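Local coordinates for protein citrate synthase (Mycobacterium tuberculosis, PDB 4TVM) that catalyses the condensation of oxaloacetate with acetyl-CoA and water to give citrate and CoA, a step of the Krebs cycle, at residues 122-127 and 172-177; 146-151 and 164-169; 203-206 and 211-214. All coordinates share one frame; numbering follows the deposited sequence.

Interaction 1: 122-127 and 172-177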
# COMPACT_ATOMS: atom_id res chain seq x y z
N ARG A 122 23.08 -8.41 7.18
CA ARG A 122 23.22 -8.25 8.62
C ARG A 122 21.96 -7.70 9.31
O ARG A 122 21.63 -8.11 10.40
CB ARG A 122 24.39 -7.32 8.92
CG ARG A 122 25.76 -7.97 8.92
CD ARG A 122 26.86 -6.92 8.81
NE ARG A 122 26.68 -5.84 9.78
CZ ARG A 122 27.47 -4.77 9.89
NH1 ARG A 122 28.53 -4.62 9.10
NH2 ARG A 122 27.21 -3.85 10.82
N PHE A 123 21.29 -6.75 8.67
CA PHE A 123 20.03 -6.17 9.12
C PHE A 123 18.97 -7.18 9.53
O PHE A 123 18.12 -6.87 10.34
CB PHE A 123 19.51 -5.33 7.97
CG PHE A 123 18.23 -4.60 8.25
CD1 PHE A 123 17.01 -5.19 7.95
CD2 PHE A 123 18.25 -3.29 8.68
CE1 PHE A 123 15.82 -4.50 8.13
CE2 PHE A 123 17.06 -2.60 8.88
CZ PHE A 123 15.84 -3.20 8.59
N PHE A 124 19.03 -8.40 9.00
CA PHE A 124 18.21 -9.50 9.52
C PHE A 124 18.50 -9.81 10.99
O PHE A 124 17.66 -10.40 11.69
CB PHE A 124 18.36 -10.77 8.67
CG PHE A 124 17.58 -10.73 7.36
CD1 PHE A 124 18.12 -10.17 6.21
CD2 PHE A 124 16.31 -11.28 7.28
CE1 PHE A 124 17.43 -10.15 5.01
CE2 PHE A 124 15.61 -11.29 6.10
CZ PHE A 124 16.17 -10.71 4.95
N ASP A 125 19.67 -9.39 11.45
CA ASP A 125 20.08 -9.66 12.82
C ASP A 125 19.24 -8.96 13.87
O ASP A 125 19.13 -9.45 15.00
CB ASP A 125 21.57 -9.32 13.00
CG ASP A 125 22.48 -10.30 12.27
OD1 ASP A 125 21.95 -11.29 11.72
OD2 ASP A 125 23.71 -10.09 12.23
N GLY A 126 18.64 -7.84 13.50
CA GLY A 126 17.86 -7.02 14.42
C GLY A 126 16.47 -7.54 14.72
O GLY A 126 15.86 -7.18 15.74
N PHE A 127 15.94 -8.37 13.84
CA PHE A 127 14.64 -8.96 14.12
C PHE A 127 14.72 -9.94 15.30
O PHE A 127 15.79 -10.46 15.64
CB PHE A 127 14.09 -9.63 12.86
CG PHE A 127 13.74 -8.66 11.77
CD1 PHE A 127 12.66 -7.79 11.92
CD2 PHE A 127 14.49 -8.59 10.61
CE1 PHE A 127 12.34 -6.90 10.91
CE2 PHE A 127 14.17 -7.68 9.60
CZ PHE A 127 13.11 -6.83 9.76
N PRO A 172 13.74 -13.38 -3.90
CA PRO A 172 13.81 -14.73 -3.35
C PRO A 172 14.86 -14.89 -2.30
O PRO A 172 14.65 -15.62 -1.34
CB PRO A 172 14.20 -15.55 -4.55
CG PRO A 172 13.48 -14.88 -5.65
CD PRO A 172 13.84 -13.45 -5.37
N THR A 173 15.99 -14.22 -2.46
CA THR A 173 17.02 -14.24 -1.44
C THR A 173 16.52 -13.75 -0.10
O THR A 173 16.82 -14.35 0.91
CB THR A 173 18.14 -13.33 -1.86
OG1 THR A 173 18.58 -13.73 -3.17
CG2 THR A 173 19.28 -13.40 -0.90
N ILE A 174 15.75 -12.67 -0.13
CA ILE A 174 15.17 -12.10 1.08
C ILE A 174 14.16 -13.01 1.74
O ILE A 174 14.09 -13.06 2.95
CB ILE A 174 14.43 -10.79 0.71
CG1 ILE A 174 15.43 -9.74 0.26
CG2 ILE A 174 13.66 -10.21 1.90
CD1 ILE A 174 14.76 -8.52 -0.29
N ALA A 175 13.32 -13.66 0.94
CA ALA A 175 12.31 -14.56 1.48
C ALA A 175 12.99 -15.79 2.07
O ALA A 175 12.55 -16.31 3.10
CB ALA A 175 11.36 -14.95 0.39
N ALA A 176 14.04 -16.28 1.42
CA ALA A 176 14.76 -17.41 1.98
C ALA A 176 15.43 -17.01 3.28
O ALA A 176 15.48 -17.83 4.20
CB ALA A 176 15.81 -17.92 1.00
N TYR A 177 15.95 -15.78 3.39
CA TYR A 177 16.56 -15.37 4.65
C TYR A 177 15.55 -15.18 5.76
O TYR A 177 15.85 -15.44 6.91
CB TYR A 177 17.37 -14.10 4.48
CG TYR A 177 18.66 -14.32 3.75
CD1 TYR A 177 18.93 -15.53 3.11
CD2 TYR A 177 19.60 -13.33 3.70
CE1 TYR A 177 20.12 -15.72 2.44
CE2 TYR A 177 20.79 -13.52 3.04
CZ TYR A 177 21.03 -14.71 2.42
OH TYR A 177 22.21 -14.87 1.76
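Phe124 and Tyr177 make an edge-to-face (T-shaped) aromatic contact in the buried interior of the citrate synthase fold, a largely helical architecture that forms a two-chain assembly here. Phe124 belongs to a short 3-10 turn in the loop after helix 118-122, whereas Tyr177 and Ile174 lie one turn apart on the long helix 159-182. The two ring planes stand at 74°, with centroids 5.7 Å apart, and Tyr177 turns its edge toward the face of Phe124.

The same face also receives the methylene of Tyr177. CB of Tyr177 sits 3.8 Å from the centroid of the Phe124 ring, only 19° off the normal, which makes a CH-pi contact. Tyr177 therefore meets its partner at the root of its side chain and along the near edge of its ring; its phenol continues away, and OH is hydrogen-bonded to the carbonyl of Leu188. A tyrosine suits this place because its apolar base packs here while its hydroxyl is satisfied by Leu188 O, away from this contact.

Phe187 stacks on the ring of Tyr177 and meets Phe124 edge-to-face, making a three-ring cluster, and Leu116 touches Phe124, Ile174 and Tyr177 alike. In the same loop, Phe123 and Phe127 pack against phenylalanines of the second subunit, so the loop joins the core to the dimer interface.

The beta-branch of Ile174 places a methyl near the far end of the phenylalanine: CG2, anti to the backbone N, lies 4.0 Å from CZ of Phe124.

Interaction 2: 146-151 and 164-169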
# COMPACT_ATOMS: atom_id res chain seq x y z
N ALA A 146 17.07 2.11 1.16
CA ALA A 146 18.24 2.50 1.92
C ALA A 146 19.56 1.99 1.32
O ALA A 146 20.61 2.57 1.59
CB ALA A 146 18.11 2.02 3.38
N TYR A 147 19.54 0.89 0.57
CA TYR A 147 20.81 0.31 0.08
C TYR A 147 21.00 0.43 -1.42
O TYR A 147 22.10 0.25 -1.93
CB TYR A 147 20.88 -1.16 0.45
CG TYR A 147 20.98 -1.38 1.90
CD1 TYR A 147 19.82 -1.51 2.68
CD2 TYR A 147 22.21 -1.43 2.53
CE1 TYR A 147 19.90 -1.69 4.06
CE2 TYR A 147 22.30 -1.61 3.92
CZ TYR A 147 21.15 -1.75 4.66
OH TYR A 147 21.23 -1.95 6.01
N TYR A 148 19.92 0.69 -2.13
CA TYR A 148 19.96 0.77 -3.57
C TYR A 148 19.30 2.10 -3.92
O TYR A 148 18.36 2.16 -4.70
CB TYR A 148 19.28 -0.49 -4.17
CG TYR A 148 19.97 -1.77 -3.69
CD1 TYR A 148 21.10 -2.26 -4.32
CD2 TYR A 148 19.51 -2.47 -2.57
CE1 TYR A 148 21.75 -3.42 -3.88
CE2 TYR A 148 20.15 -3.62 -2.13
CZ TYR A 148 21.29 -4.09 -2.77
OH TYR A 148 21.96 -5.23 -2.30
N GLN A 149 19.83 3.16 -3.28
CA GLN A 149 19.55 4.58 -3.60
C GLN A 149 19.99 4.85 -5.03
O GLN A 149 19.53 5.76 -5.70
CB GLN A 149 20.40 5.49 -2.70
CG GLN A 149 20.17 5.36 -1.21
CD GLN A 149 20.96 6.38 -0.41
OE1 GLN A 149 22.17 6.51 -0.57
NE2 GLN A 149 20.28 7.10 0.48
N ASP A 150 20.96 4.06 -5.43
CA ASP A 150 21.50 4.02 -6.76
C ASP A 150 20.54 4.32 -7.95
O ASP A 150 20.86 5.14 -8.79
CB ASP A 150 22.08 2.59 -6.92
CG ASP A 150 23.17 2.53 -7.93
OD1 ASP A 150 23.33 3.49 -8.70
OD2 ASP A 150 23.87 1.50 -7.95
N ALA A 151 19.40 3.63 -8.02
CA ALA A 151 18.58 3.65 -9.23
C ALA A 151 17.12 3.78 -8.90
O ALA A 151 16.32 2.93 -9.27
CB ALA A 151 18.81 2.37 -10.04
N THR A 164 14.21 -3.32 -11.52
CA THR A 164 13.37 -4.48 -11.90
C THR A 164 14.21 -5.74 -11.70
O THR A 164 13.77 -6.70 -11.08
CB THR A 164 12.89 -4.37 -13.34
OG1 THR A 164 11.80 -3.44 -13.39
CG2 THR A 164 12.47 -5.72 -13.94
N ILE A 165 15.45 -5.68 -12.16
CA ILE A 165 16.38 -6.79 -12.02
C ILE A 165 16.65 -7.07 -10.56
O ILE A 165 16.46 -8.19 -10.09
CB ILE A 165 17.71 -6.51 -12.77
CG1 ILE A 165 17.44 -6.27 -14.26
CG2 ILE A 165 18.63 -7.69 -12.64
CD1 ILE A 165 16.52 -7.32 -14.90
N ARG A 166 17.10 -6.05 -9.84
CA ARG A 166 17.36 -6.17 -8.41
C ARG A 166 16.22 -6.82 -7.62
O ARG A 166 16.46 -7.60 -6.71
CB ARG A 166 17.64 -4.80 -7.82
CG ARG A 166 19.11 -4.49 -7.69
CD ARG A 166 19.40 -3.02 -7.81
NE ARG A 166 20.82 -2.81 -7.67
CZ ARG A 166 21.40 -1.61 -7.63
NH1 ARG A 166 20.66 -0.50 -7.71
NH2 ARG A 166 22.72 -1.53 -7.50
N LEU A 167 14.99 -6.49 -7.96
CA LEU A 167 13.83 -7.09 -7.27
C LEU A 167 13.64 -8.54 -7.63
O LEU A 167 13.39 -9.37 -6.77
CB LEU A 167 12.55 -6.32 -7.59
CG LEU A 167 12.21 -5.18 -6.63
CD1 LEU A 167 11.30 -4.16 -7.29
CD2 LEU A 167 11.54 -5.75 -5.40
N LEU A 168 13.71 -8.85 -8.92
CA LEU A 168 13.51 -10.23 -9.34
C LEU A 168 14.60 -11.13 -8.80
O LEU A 168 14.35 -12.29 -8.48
CB LEU A 168 13.49 -10.32 -10.87
CG LEU A 168 12.20 -9.85 -11.50
CD1 LEU A 168 12.45 -9.68 -12.99
CD2 LEU A 168 11.10 -10.86 -11.25
N ALA A 169 15.82 -10.60 -8.70
CA ALA A 169 16.95 -11.39 -8.17
C ALA A 169 16.91 -11.49 -6.68
O ALA A 169 17.03 -12.57 -6.14
CB ALA A 169 18.29 -10.79 -8.57
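CD1 of Tyr148 sits over the centre of one face of the Arg166 guanidinium, 3.3 Å above the guanidinium plane, while NH2 of Arg166 lies in plane at the edge of the Tyr148 ring and Asp150 meets the guanidinium edge. The two flat groups are tilted by 57°, so this is no parallel stack: the CD1 edge of the ring meets the guanidinium, with CD1 of Tyr148 3.4 Å from CZ of Arg166. At the guanidinium edge, NH2 of Arg166 donates to OD2 of Asp150 over 3.3 Å, a rather long bond but a straight one (164°). The acceptor lies close to the guanidinium plane, yet the donor comes to the anti side of the carboxylate and well out of its plane. CB of Asp150 also lies at this edge, beside NH1.

Arg166 spans the distance from helix 159-182 because its chain is extended from CG to NE, and the flexible arginine suits such a reach. Tyr148 and Asp150 follow the end of helix 133-147; the hydroxyl of Tyr148 is hydrogen-bonded to the backbone N of His117.

A single salt-bridge bond to an exposed carboxylate is probably a modest electrostatic tie, screened by solvent, whereas the rim of the buried Tyr148 ring, at CD1, covers one face of the cation.

Interaction 3: 203-206 and 211-214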
# COMPACT_ATOMS: atom_id res chain seq x y z
N LEU A 203 18.61 -21.94 -0.57
CA LEU A 203 18.75 -20.85 0.38
C LEU A 203 17.77 -21.08 1.50
O LEU A 203 18.02 -20.71 2.63
CB LEU A 203 18.41 -19.54 -0.27
CG LEU A 203 19.43 -18.94 -1.21
CD1 LEU A 203 18.86 -17.62 -1.73
CD2 LEU A 203 20.71 -18.71 -0.47
N THR A 204 16.65 -21.70 1.14
CA THR A 204 15.56 -21.96 2.06
C THR A 204 15.81 -23.18 2.89
O THR A 204 15.56 -23.19 4.09
CB THR A 204 14.28 -22.21 1.27
OG1 THR A 204 14.16 -21.20 0.27
CG2 THR A 204 13.06 -22.15 2.16
N PHE A 205 16.32 -24.22 2.25
CA PHE A 205 16.41 -25.52 2.88
C PHE A 205 17.82 -26.02 3.10
O PHE A 205 18.01 -26.97 3.81
CB PHE A 205 15.63 -26.53 2.02
CG PHE A 205 14.15 -26.27 2.01
CD1 PHE A 205 13.44 -26.24 3.22
CD2 PHE A 205 13.49 -26.01 0.83
CE1 PHE A 205 12.09 -25.99 3.23
CE2 PHE A 205 12.13 -25.76 0.85
CZ PHE A 205 11.43 -25.75 2.05
N GLY A 206 18.80 -25.40 2.48
CA GLY A 206 20.19 -25.82 2.64
C GLY A 206 20.72 -25.57 4.04
O GLY A 206 20.37 -24.57 4.69
N PRO A 211 26.07 -30.70 1.39
CA PRO A 211 25.76 -30.01 0.14
C PRO A 211 24.28 -30.18 -0.17
O PRO A 211 23.69 -31.17 0.27
CB PRO A 211 26.62 -30.73 -0.91
CG PRO A 211 27.36 -31.82 -0.19
CD PRO A 211 26.74 -32.00 1.15
N TYR A 212 23.69 -29.25 -0.90
CA TYR A 212 22.29 -29.32 -1.20
C TYR A 212 22.05 -29.78 -2.62
O TYR A 212 22.62 -29.23 -3.57
CB TYR A 212 21.65 -27.94 -1.02
CG TYR A 212 20.16 -27.98 -1.15
CD1 TYR A 212 19.38 -28.43 -0.11
CD2 TYR A 212 19.53 -27.60 -2.32
CE1 TYR A 212 18.01 -28.49 -0.22
CE2 TYR A 212 18.15 -27.66 -2.43
CZ TYR A 212 17.41 -28.10 -1.36
OH TYR A 212 16.05 -28.18 -1.45
N GLN A 213 21.20 -30.79 -2.77
CA GLN A 213 20.73 -31.19 -4.09
C GLN A 213 19.27 -30.95 -4.13
O GLN A 213 18.54 -31.51 -3.32
CB GLN A 213 20.90 -32.67 -4.31
CG GLN A 213 22.31 -33.10 -4.63
CD GLN A 213 22.65 -34.42 -3.98
OE1 GLN A 213 22.00 -34.82 -3.01
NE2 GLN A 213 23.67 -35.10 -4.51
N ALA A 214 18.81 -30.16 -5.08
CA ALA A 214 17.39 -29.91 -5.21
C ALA A 214 16.75 -31.11 -5.87
O ALA A 214 17.31 -31.64 -6.81
CB ALA A 214 17.17 -28.68 -6.06
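Apolar packing carries this contact: Tyr212, in the loop that follows helix 196-205, lays its ring along the C-terminal end of that helix. CE1 of Tyr212 comes to 3.8 Å from CB of Phe205, and CD1 of Tyr212 to 3.9 Å from CA of Gly206. Both approaches are oblique to the tyrosine ring. The ring of Tyr212 points back to the helix end because chi1 is near trans (-173°), and the side chains of Phe205 and Tyr212 then run side by side in the same direction. The rings themselves are not stacked. It is the methylene of Phe205 that meets the tyrosine, whose OH lies 3.9 Å from that same CB, while the phenyl ring leads away and meets the ring of Phe378. Tyr212 also reaches back to Leu201 and Arg202 of the preceding helix.

Backbone contacts form the second group. Gly206 is the first residue to leave the helical conformation, and its CA can come close to CD1 of Tyr212 with no side chain in between; its CA is 5.6 Å from the CA of Tyr212.

Polar interactions lie outside the pair, for no hydrogen bond links the two segments. The carbonyl of Gly206 accepts a bond from NZ of Lys180, which ties the chain just beyond the helix to helix 159-182.

The helix end packs on helix 159-182 through Leu203 and Thr204, which touch Ala176, and the loop carrying Tyr212 leads on to helix 216-229.

Overall arrangement
Interactions 1 and 2 share helix 159-182, and interaction 3 lies at the end of the next helix, 196-205, which packs against it. Interaction 2 uses the 164-169 part of the long helix and interaction 1 its 172-177 part; their centres lie 15 Å apart, and Phe123 touches Tyr147 between them. Along the chain, the segments of interaction 2 fall between those of interaction 1, and interaction 3 follows. Ala176 packs against Leu203 and Thr204, joining interaction 3 to interaction 1 with centres 17 Å apart; interaction 2 is 25 Å from interaction 3. Interactions 1 and 2 also border the second subunit, whereas interaction 3 does not. All three are structural packing away from the oxaloacetate site.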